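Local coordinates for protein threonine--tRNA ligase catalytic subunit (Aeropyrum pernix, PDB 3A32) that probably catalyses the ATP-dependent attachment of threonine to tRNA(Thr) as a zinc-binding, homodimeric class II synthetase that lacks a domain for editing mischarged seryl-tRNA, at residues Gly67-Glu72 and Ser128-Pro133; Asn121-His126 and Glu299-Glu304; Arg292-Val297 and Glu304-Ile309. All blocks are in the same frame, centred on the assembly; numbering follows the deposited sequence.

Contact 1: Gly67-Glu72 and Ser128-Pro133; sequences GYYVVE and SKLPLP
Tyr69 reaches Pro131 with the far end of its side chain: the phenol oxygen OH lies 3.9 Å from CD of the proline ring, and the two side chains cross obliquely. Leu130 adds a looser contact, its CD1 methyl 4.3 Å from Tyr69 OH. The tyrosine gets there because CG stands anti to its own carbonyl carbon (chi1 -58°), which extends the ring from the strand toward the 128-133 loop. No direct hydrogen bond joins the segments. Instead a water bridges the polar groups, sitting 2.8 Å from Tyr69 OH and donating to Pro131 O over 2.8 Å. Two further waters lie between Gly67 O and Pro133 O at longer range, a wetter and less definite link. Pro133 follows a cis peptide bond, and Gly67 closes helix 48-65 in a Schellman motif. Tyr69 also pairs through its backbone with Lys135 and Phe137 of strand 134-143, while Glu72 forms salt bridges with Arg52 and Arg141 of the second subunit. A long helix running into a short edge strand at the dimer interface is motif 1 of class II synthetases, here touching the loop that leads into the first strand of motif 2.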
# COMPACT_ATOMS: atom_id res chain seq x y z
N GLY A 67 2.30 14.10 -11.52
CA GLY A 67 2.53 15.32 -10.77
C GLY A 67 1.80 15.47 -9.45
O GLY A 67 1.76 16.58 -8.88
N TYR A 68 1.21 14.38 -8.95
CA TYR A 68 0.54 14.40 -7.66
C TYR A 68 1.53 13.98 -6.63
O TYR A 68 2.31 13.08 -6.84
CB TYR A 68 -0.64 13.40 -7.57
CG TYR A 68 -1.84 13.68 -8.46
CD1 TYR A 68 -3.05 14.17 -7.94
CD2 TYR A 68 -1.78 13.39 -9.86
CE1 TYR A 68 -4.13 14.41 -8.77
CE2 TYR A 68 -2.86 13.62 -10.70
CZ TYR A 68 -4.03 14.12 -10.16
OH TYR A 68 -5.08 14.31 -11.02
N TYR A 69 1.46 14.60 -5.48
CA TYR A 69 2.17 14.11 -4.33
C TYR A 69 1.35 12.98 -3.75
O TYR A 69 0.15 13.15 -3.52
CB TYR A 69 2.24 15.20 -3.33
CG TYR A 69 2.91 16.44 -3.81
CD1 TYR A 69 4.26 16.43 -4.20
CD2 TYR A 69 2.22 17.68 -3.79
CE1 TYR A 69 4.88 17.61 -4.62
CE2 TYR A 69 2.84 18.84 -4.19
CZ TYR A 69 4.16 18.80 -4.59
OH TYR A 69 4.77 19.95 -4.97
N VAL A 70 1.98 11.84 -3.50
CA VAL A 70 1.26 10.75 -2.84
C VAL A 70 1.38 10.83 -1.35
O VAL A 70 2.46 11.13 -0.82
CB VAL A 70 1.59 9.36 -3.41
CG1 VAL A 70 1.35 9.40 -4.98
CG2 VAL A 70 2.97 8.91 -3.04
N VAL A 71 0.26 10.60 -0.68
CA VAL A 71 0.21 10.71 0.74
C VAL A 71 -0.62 9.60 1.35
O VAL A 71 -1.34 8.84 0.66
CB VAL A 71 -0.28 12.12 1.22
CG1 VAL A 71 0.60 13.23 0.61
CG2 VAL A 71 -1.76 12.33 0.92
N GLU A 72 -0.45 9.45 2.64
CA GLU A 72 -1.29 8.55 3.44
C GLU A 72 -1.65 9.37 4.69
O GLU A 72 -0.74 9.96 5.34
CB GLU A 72 -0.57 7.24 3.75
CG GLU A 72 -1.27 6.40 4.84
CD GLU A 72 -0.78 4.93 4.96
OE1 GLU A 72 0.16 4.55 4.22
OE2 GLU A 72 -1.39 4.13 5.78
N SER A 128 5.25 30.56 -0.78
CA SER A 128 5.05 30.55 -2.24
C SER A 128 6.06 29.74 -3.05
O SER A 128 5.89 29.62 -4.27
CB SER A 128 4.97 31.98 -2.80
OG SER A 128 6.19 32.65 -2.54
N LYS A 129 7.11 29.20 -2.43
CA LYS A 129 7.94 28.19 -3.15
C LYS A 129 7.15 26.94 -3.53
O LYS A 129 7.52 26.24 -4.49
CB LYS A 129 9.16 27.77 -2.34
CG LYS A 129 10.20 28.84 -2.11
CD LYS A 129 11.50 28.16 -1.79
CE LYS A 129 11.52 27.67 -0.37
NZ LYS A 129 12.87 27.05 -0.17
N LEU A 130 6.08 26.66 -2.77
CA LEU A 130 5.18 25.54 -3.09
C LEU A 130 4.52 25.87 -4.43
O LEU A 130 3.87 26.91 -4.54
CB LEU A 130 4.09 25.35 -2.03
CG LEU A 130 3.25 24.05 -2.09
CD1 LEU A 130 4.08 22.78 -1.79
CD2 LEU A 130 2.09 24.14 -1.13
N PRO A 131 4.70 25.00 -5.44
CA PRO A 131 4.08 25.30 -6.73
C PRO A 131 2.55 25.07 -6.77
O PRO A 131 2.00 24.24 -6.03
CB PRO A 131 4.80 24.34 -7.70
CG PRO A 131 5.79 23.57 -6.89
CD PRO A 131 5.43 23.72 -5.46
N LEU A 132 1.88 25.85 -7.60
CA LEU A 132 0.48 25.61 -7.91
C LEU A 132 0.41 25.33 -9.42
O LEU A 132 1.16 25.91 -10.19
CB LEU A 132 -0.36 26.84 -7.56
CG LEU A 132 -0.37 27.31 -6.10
CD1 LEU A 132 -1.23 28.57 -5.91
CD2 LEU A 132 -0.81 26.15 -5.10
N PRO A 133 -0.52 24.46 -9.84
CA PRO A 133 -1.49 23.75 -8.97
C PRO A 133 -0.82 22.77 -7.96
O PRO A 133 0.25 22.18 -8.24
CB PRO A 133 -2.43 23.02 -9.95
CG PRO A 133 -1.80 23.15 -11.31
CD PRO A 133 -0.71 24.19 -11.28
O HOH W 1 1.39 19.32 -7.14
O HOH W 2 1.86 19.66 -10.03
O HOH W 3 2.65 21.52 -5.77

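Contact 2: Asn121-His126 and Glu299-Glu304; sequences NEVAKH and EEFGIE
Val123 carries the whole contact from its side, setting CG1 against Glu300 and CG2 against the ring edge of Phe301. Along helix 112-126 the segment starts with Asn121, whose carbonyl O accepts a bond from Lys125 N and keeps the backbone regular. Glu122 points elsewhere: its OE1 lies in the plane of the His126 ring, at the ring's edge. Val123, one position on, faces the other helix, and its CA is 8.0 Å from that of Glu300. CG1, anti to the backbone N (chi1 170°), presses against the aliphatic part of Glu300, 3.7 Å from CG. The other branch, CG2, lies near the Phe301 ring plane, 4.1 Å from CE2; this is edge packing rather than a stack on the face. CG of Glu300 is the atom that meets the valine, and the bend at chi2 (-62°) sets the direction in which the carboxylate leaves it; OE2 has a weak, long ion pair with Arg127. Beyond Val123, the Ala124 CB bond points away from 299-304. Lys125 lays its CB 3.6 Å above the plane of the His126 ring, offset toward the rim. Both residues also reach the second subunit, Lys125 NZ hydrogen-bonding to its Tyr14 O and the His126 ring meeting its Phe469. The contact thus joins the last turn of helix 112-126 to the end of helix 293-301, where Gly302 leaves helical geometry with positive phi; Leu130 and Leu132, in the loop before strand 134-143, pack against Val123 and Phe301, respectively.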
# COMPACT_ATOMS: atom_id res chain seq x y z
N ASN A 121 0.26 22.88 6.00
CA ASN A 121 1.58 22.72 6.63
C ASN A 121 2.73 23.14 5.67
O ASN A 121 3.68 23.75 6.12
CB ASN A 121 1.80 21.28 7.15
CG ASN A 121 3.19 21.08 7.71
OD1 ASN A 121 3.58 21.70 8.71
ND2 ASN A 121 3.96 20.20 7.07
N GLU A 122 2.61 22.80 4.38
CA GLU A 122 3.63 23.10 3.39
C GLU A 122 3.69 24.59 3.10
O GLU A 122 4.77 25.13 2.84
CB GLU A 122 3.44 22.30 2.09
CG GLU A 122 3.39 20.79 2.31
CD GLU A 122 4.75 20.12 2.68
OE1 GLU A 122 5.79 20.78 2.76
OE2 GLU A 122 4.77 18.91 2.93
N VAL A 123 2.54 25.26 3.15
CA VAL A 123 2.53 26.70 2.99
C VAL A 123 3.22 27.35 4.18
O VAL A 123 4.04 28.25 4.01
CB VAL A 123 1.07 27.24 2.66
CG1 VAL A 123 0.98 28.82 2.73
CG2 VAL A 123 0.64 26.73 1.33
N ALA A 124 2.95 26.89 5.40
CA ALA A 124 3.60 27.48 6.57
C ALA A 124 5.14 27.36 6.49
O ALA A 124 5.85 28.30 6.77
CB ALA A 124 3.06 26.87 7.85
N LYS A 125 5.64 26.19 6.09
CA LYS A 125 7.06 25.89 5.96
C LYS A 125 7.75 26.58 4.76
O LYS A 125 8.85 27.13 4.93
CB LYS A 125 7.21 24.38 5.87
CG LYS A 125 6.81 23.69 7.22
CD LYS A 125 6.92 22.18 7.15
CE LYS A 125 8.38 21.78 6.97
NZ LYS A 125 8.58 20.32 6.95
N HIS A 126 7.11 26.57 3.57
CA HIS A 126 7.74 27.00 2.31
C HIS A 126 7.08 28.16 1.61
O HIS A 126 7.65 28.72 0.69
CB HIS A 126 7.96 25.79 1.37
CG HIS A 126 8.63 24.64 2.06
ND1 HIS A 126 9.91 24.72 2.57
CD2 HIS A 126 8.16 23.43 2.45
CE1 HIS A 126 10.22 23.60 3.19
NE2 HIS A 126 9.18 22.79 3.12
N GLU A 299 -2.88 36.00 0.16
CA GLU A 299 -1.74 36.52 0.90
C GLU A 299 -0.38 35.96 0.49
O GLU A 299 0.52 36.73 0.20
CB GLU A 299 -1.95 36.36 2.40
CG GLU A 299 -3.11 37.23 2.89
CD GLU A 299 -3.70 36.77 4.22
OE1 GLU A 299 -3.14 35.86 4.88
OE2 GLU A 299 -4.75 37.34 4.62
N GLU A 300 -0.24 34.64 0.41
CA GLU A 300 1.03 33.98 0.10
C GLU A 300 1.36 33.91 -1.38
O GLU A 300 2.53 33.99 -1.75
CB GLU A 300 1.08 32.57 0.68
CG GLU A 300 0.88 32.47 2.20
CD GLU A 300 1.96 33.20 3.01
OE1 GLU A 300 3.10 33.39 2.51
OE2 GLU A 300 1.67 33.60 4.15
N PHE A 301 0.36 33.74 -2.25
CA PHE A 301 0.66 33.59 -3.67
C PHE A 301 0.23 34.79 -4.52
O PHE A 301 0.57 34.87 -5.71
CB PHE A 301 0.08 32.29 -4.26
CG PHE A 301 0.51 31.06 -3.55
CD1 PHE A 301 1.48 30.25 -4.10
CD2 PHE A 301 -0.08 30.68 -2.35
CE1 PHE A 301 1.90 29.07 -3.43
CE2 PHE A 301 0.32 29.50 -1.68
CZ PHE A 301 1.31 28.71 -2.22
N GLY A 302 -0.53 35.71 -3.94
CA GLY A 302 -1.09 36.84 -4.71
C GLY A 302 -2.04 36.42 -5.85
O GLY A 302 -2.09 37.07 -6.91
N ILE A 303 -2.75 35.30 -5.62
CA ILE A 303 -3.77 34.79 -6.53
C ILE A 303 -5.16 35.02 -5.94
O ILE A 303 -5.44 34.60 -4.82
CB ILE A 303 -3.47 33.31 -6.90
CG1 ILE A 303 -2.23 33.24 -7.79
CG2 ILE A 303 -4.66 32.64 -7.59
CD1 ILE A 303 -1.57 31.94 -7.78
N GLU A 304 -6.03 35.68 -6.70
CA GLU A 304 -7.41 35.99 -6.29
C GLU A 304 -8.39 34.94 -6.86
O GLU A 304 -9.36 34.58 -6.19
CB GLU A 304 -7.82 37.41 -6.77
CG GLU A 304 -8.75 38.19 -5.80
CD GLU A 304 -8.02 39.30 -4.99
OE1 GLU A 304 -7.79 40.41 -5.54
OE2 GLU A 304 -7.67 39.09 -3.81

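Contact 3: Arg292-Val297 and Glu304-Ile309; sequences RLYDVV and EEVYII
Val306 is packed by two side chains of the helix, Tyr294 and Val297, while Ile308 takes Leu293 farther along the strand. The axes of helix 293-297 and strand 306-309 approach to 9.8 Å with their directions 132° apart, and the alternate strand residues Val306 and Ile308 face the helix. In the tight part, Val306 CG1 stands between its backbone N and carbonyl carbon (chi1 67°), where it meets Tyr294 CD1 at 3.8 Å. The same methyl meets Val297 CG1 at 4.1 Å, the two valines reaching toward each other tip to tip. Leu293 and Ile308 cross at about a right angle, with Leu293 CD1 3.9 Å from Ile308 CG1. Pro288 flanks this pair, and Ile116 and Leu120 of helix 112-126 also pack on Leu293.

The other part is wetter. The edge of the Tyr294 ring turns toward Val306 O, which lies near the ring plane, 3.7 Å from CE1, and a water in that plane joins the phenol to the strand. This water donates both to Tyr294 OH (2.7 Å) and to Val306 O (2.8 Å); Tyr294 OH is also hydrogen-bonded to Glu224. Just before the strand the contact loosens: Glu304 and Glu305 are solvent-exposed and their CB bonds point away from the helix. The CB bond of Tyr307 points away too, although the residue is buried, and its OH donates to the anti lone pair of Glu305 OE2.

With no direct hydrogen bond between the segments, their association rests on apolar packing and one water. The chemistry implies a mainly apolar helix-on-sheet layer with that water at its tyrosine edge; it lies near the zinc site, the side chain of Ile308 being about 5 Å from that of the zinc ligand His310.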
# COMPACT_ATOMS: atom_id res chain seq x y z
N ARG A 292 -9.98 28.75 5.13
CA ARG A 292 -9.38 30.03 4.84
C ARG A 292 -8.34 29.94 3.74
O ARG A 292 -7.30 30.62 3.79
CB ARG A 292 -8.87 30.66 6.15
CG ARG A 292 -10.04 30.98 7.10
CD ARG A 292 -9.60 30.91 8.55
NE ARG A 292 -10.68 31.02 9.55
CZ ARG A 292 -10.47 31.23 10.85
NH1 ARG A 292 -9.23 31.38 11.31
NH2 ARG A 292 -11.48 31.30 11.71
N LEU A 293 -8.65 29.15 2.71
CA LEU A 293 -7.73 28.93 1.59
C LEU A 293 -7.64 30.09 0.63
O LEU A 293 -6.58 30.32 0.03
CB LEU A 293 -8.07 27.63 0.84
CG LEU A 293 -8.12 26.36 1.73
CD1 LEU A 293 -8.32 25.13 0.86
CD2 LEU A 293 -6.82 26.26 2.64
N TYR A 294 -8.76 30.78 0.45
CA TYR A 294 -8.85 31.97 -0.38
C TYR A 294 -7.92 33.08 0.20
O TYR A 294 -7.20 33.71 -0.53
CB TYR A 294 -10.29 32.47 -0.47
CG TYR A 294 -11.25 31.69 -1.34
CD1 TYR A 294 -10.83 31.06 -2.50
CD2 TYR A 294 -12.60 31.58 -0.99
CE1 TYR A 294 -11.69 30.36 -3.30
CE2 TYR A 294 -13.49 30.89 -1.79
CZ TYR A 294 -13.03 30.28 -2.94
OH TYR A 294 -13.88 29.60 -3.79
N ASP A 295 -7.98 33.27 1.52
CA ASP A 295 -7.08 34.15 2.28
C ASP A 295 -5.62 33.74 2.13
O ASP A 295 -4.80 34.54 1.68
CB ASP A 295 -7.50 34.22 3.75
CG ASP A 295 -8.82 34.98 3.94
OD1 ASP A 295 -9.14 35.83 3.07
OD2 ASP A 295 -9.54 34.73 4.93
N VAL A 296 -5.33 32.48 2.45
CA VAL A 296 -3.98 31.94 2.38
C VAL A 296 -3.36 32.05 0.98
O VAL A 296 -2.22 32.47 0.83
CB VAL A 296 -3.94 30.47 2.96
CG1 VAL A 296 -2.74 29.73 2.45
CG2 VAL A 296 -3.94 30.52 4.48
N VAL A 297 -4.12 31.71 -0.05
CA VAL A 297 -3.62 31.82 -1.44
C VAL A 297 -3.43 33.26 -1.90
O VAL A 297 -2.53 33.58 -2.69
CB VAL A 297 -4.55 31.03 -2.41
CG1 VAL A 297 -4.19 31.24 -3.87
CG2 VAL A 297 -4.50 29.55 -2.07
N GLU A 304 -6.03 35.68 -6.70
CA GLU A 304 -7.41 35.99 -6.29
C GLU A 304 -8.39 34.94 -6.86
O GLU A 304 -9.36 34.58 -6.19
CB GLU A 304 -7.82 37.41 -6.77
CG GLU A 304 -8.75 38.19 -5.80
CD GLU A 304 -8.02 39.30 -4.99
OE1 GLU A 304 -7.79 40.41 -5.54
OE2 GLU A 304 -7.67 39.09 -3.81
N GLU A 305 -8.11 34.45 -8.07
CA GLU A 305 -8.90 33.38 -8.69
C GLU A 305 -8.27 32.00 -8.51
O GLU A 305 -7.28 31.68 -9.13
CB GLU A 305 -9.14 33.64 -10.18
CG GLU A 305 -10.43 32.97 -10.67
CD GLU A 305 -10.52 32.84 -12.19
OE1 GLU A 305 -9.75 33.53 -12.91
OE2 GLU A 305 -11.38 32.03 -12.67
N VAL A 306 -8.85 31.18 -7.65
CA VAL A 306 -8.32 29.84 -7.39
C VAL A 306 -9.50 28.89 -7.14
O VAL A 306 -10.55 29.30 -6.64
CB VAL A 306 -7.31 29.84 -6.20
CG1 VAL A 306 -7.99 30.17 -4.89
CG2 VAL A 306 -6.56 28.49 -6.08
N TYR A 307 -9.31 27.61 -7.47
CA TYR A 307 -10.35 26.59 -7.28
C TYR A 307 -9.84 25.41 -6.47
O TYR A 307 -8.66 25.05 -6.58
CB TYR A 307 -10.92 26.11 -8.64
CG TYR A 307 -11.55 27.26 -9.41
CD1 TYR A 307 -12.87 27.64 -9.18
CD2 TYR A 307 -10.78 28.02 -10.31
CE1 TYR A 307 -13.42 28.72 -9.84
CE2 TYR A 307 -11.32 29.09 -10.98
CZ TYR A 307 -12.65 29.44 -10.73
OH TYR A 307 -13.19 30.51 -11.40
N ILE A 308 -10.75 24.82 -5.70
CA ILE A 308 -10.51 23.63 -4.91
C ILE A 308 -11.32 22.47 -5.52
O ILE A 308 -12.55 22.57 -5.75
CB ILE A 308 -10.87 23.84 -3.43
CG1 ILE A 308 -9.77 24.58 -2.67
CG2 ILE A 308 -11.00 22.50 -2.72
CD1 ILE A 308 -9.43 26.04 -3.08
N ILE A 309 -10.62 21.37 -5.82
CA ILE A 309 -11.26 20.27 -6.48
C ILE A 309 -11.03 18.97 -5.71
O ILE A 309 -9.92 18.69 -5.27
CB ILE A 309 -10.77 20.15 -7.97
CG1 ILE A 309 -11.22 21.36 -8.78
CG2 ILE A 309 -11.25 18.83 -8.61
CD1 ILE A 309 -10.60 21.49 -10.17
O HOH W 4 -13.19 28.65 -6.18

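Overall arrangement
The three contacts lie on the same side of the chain's centre, and all touch the second subunit. The centres of contacts 1 and 2 are about 12 Å apart. Those of contacts 2 and 3 are about 10 Å apart, and those of contacts 1 and 3 about 15 Å. Along the chain, contact 1 closes before contact 3 opens, whereas contact 2 crosses both, supplying 121-126 just ahead of 128-133 and 299-304 just after 292-297. Contacts 2 and 3 share Glu304; contacts 1 and 3 reach the same mixed sheet, through strands 69-70 and 306-316. Contacts 1 and 2 touch, and Val123 packs on Val296, joining helix 112-126 to helix 293-301, which in contact 3 lies on the sheet carrying zinc ligands His166 and His310.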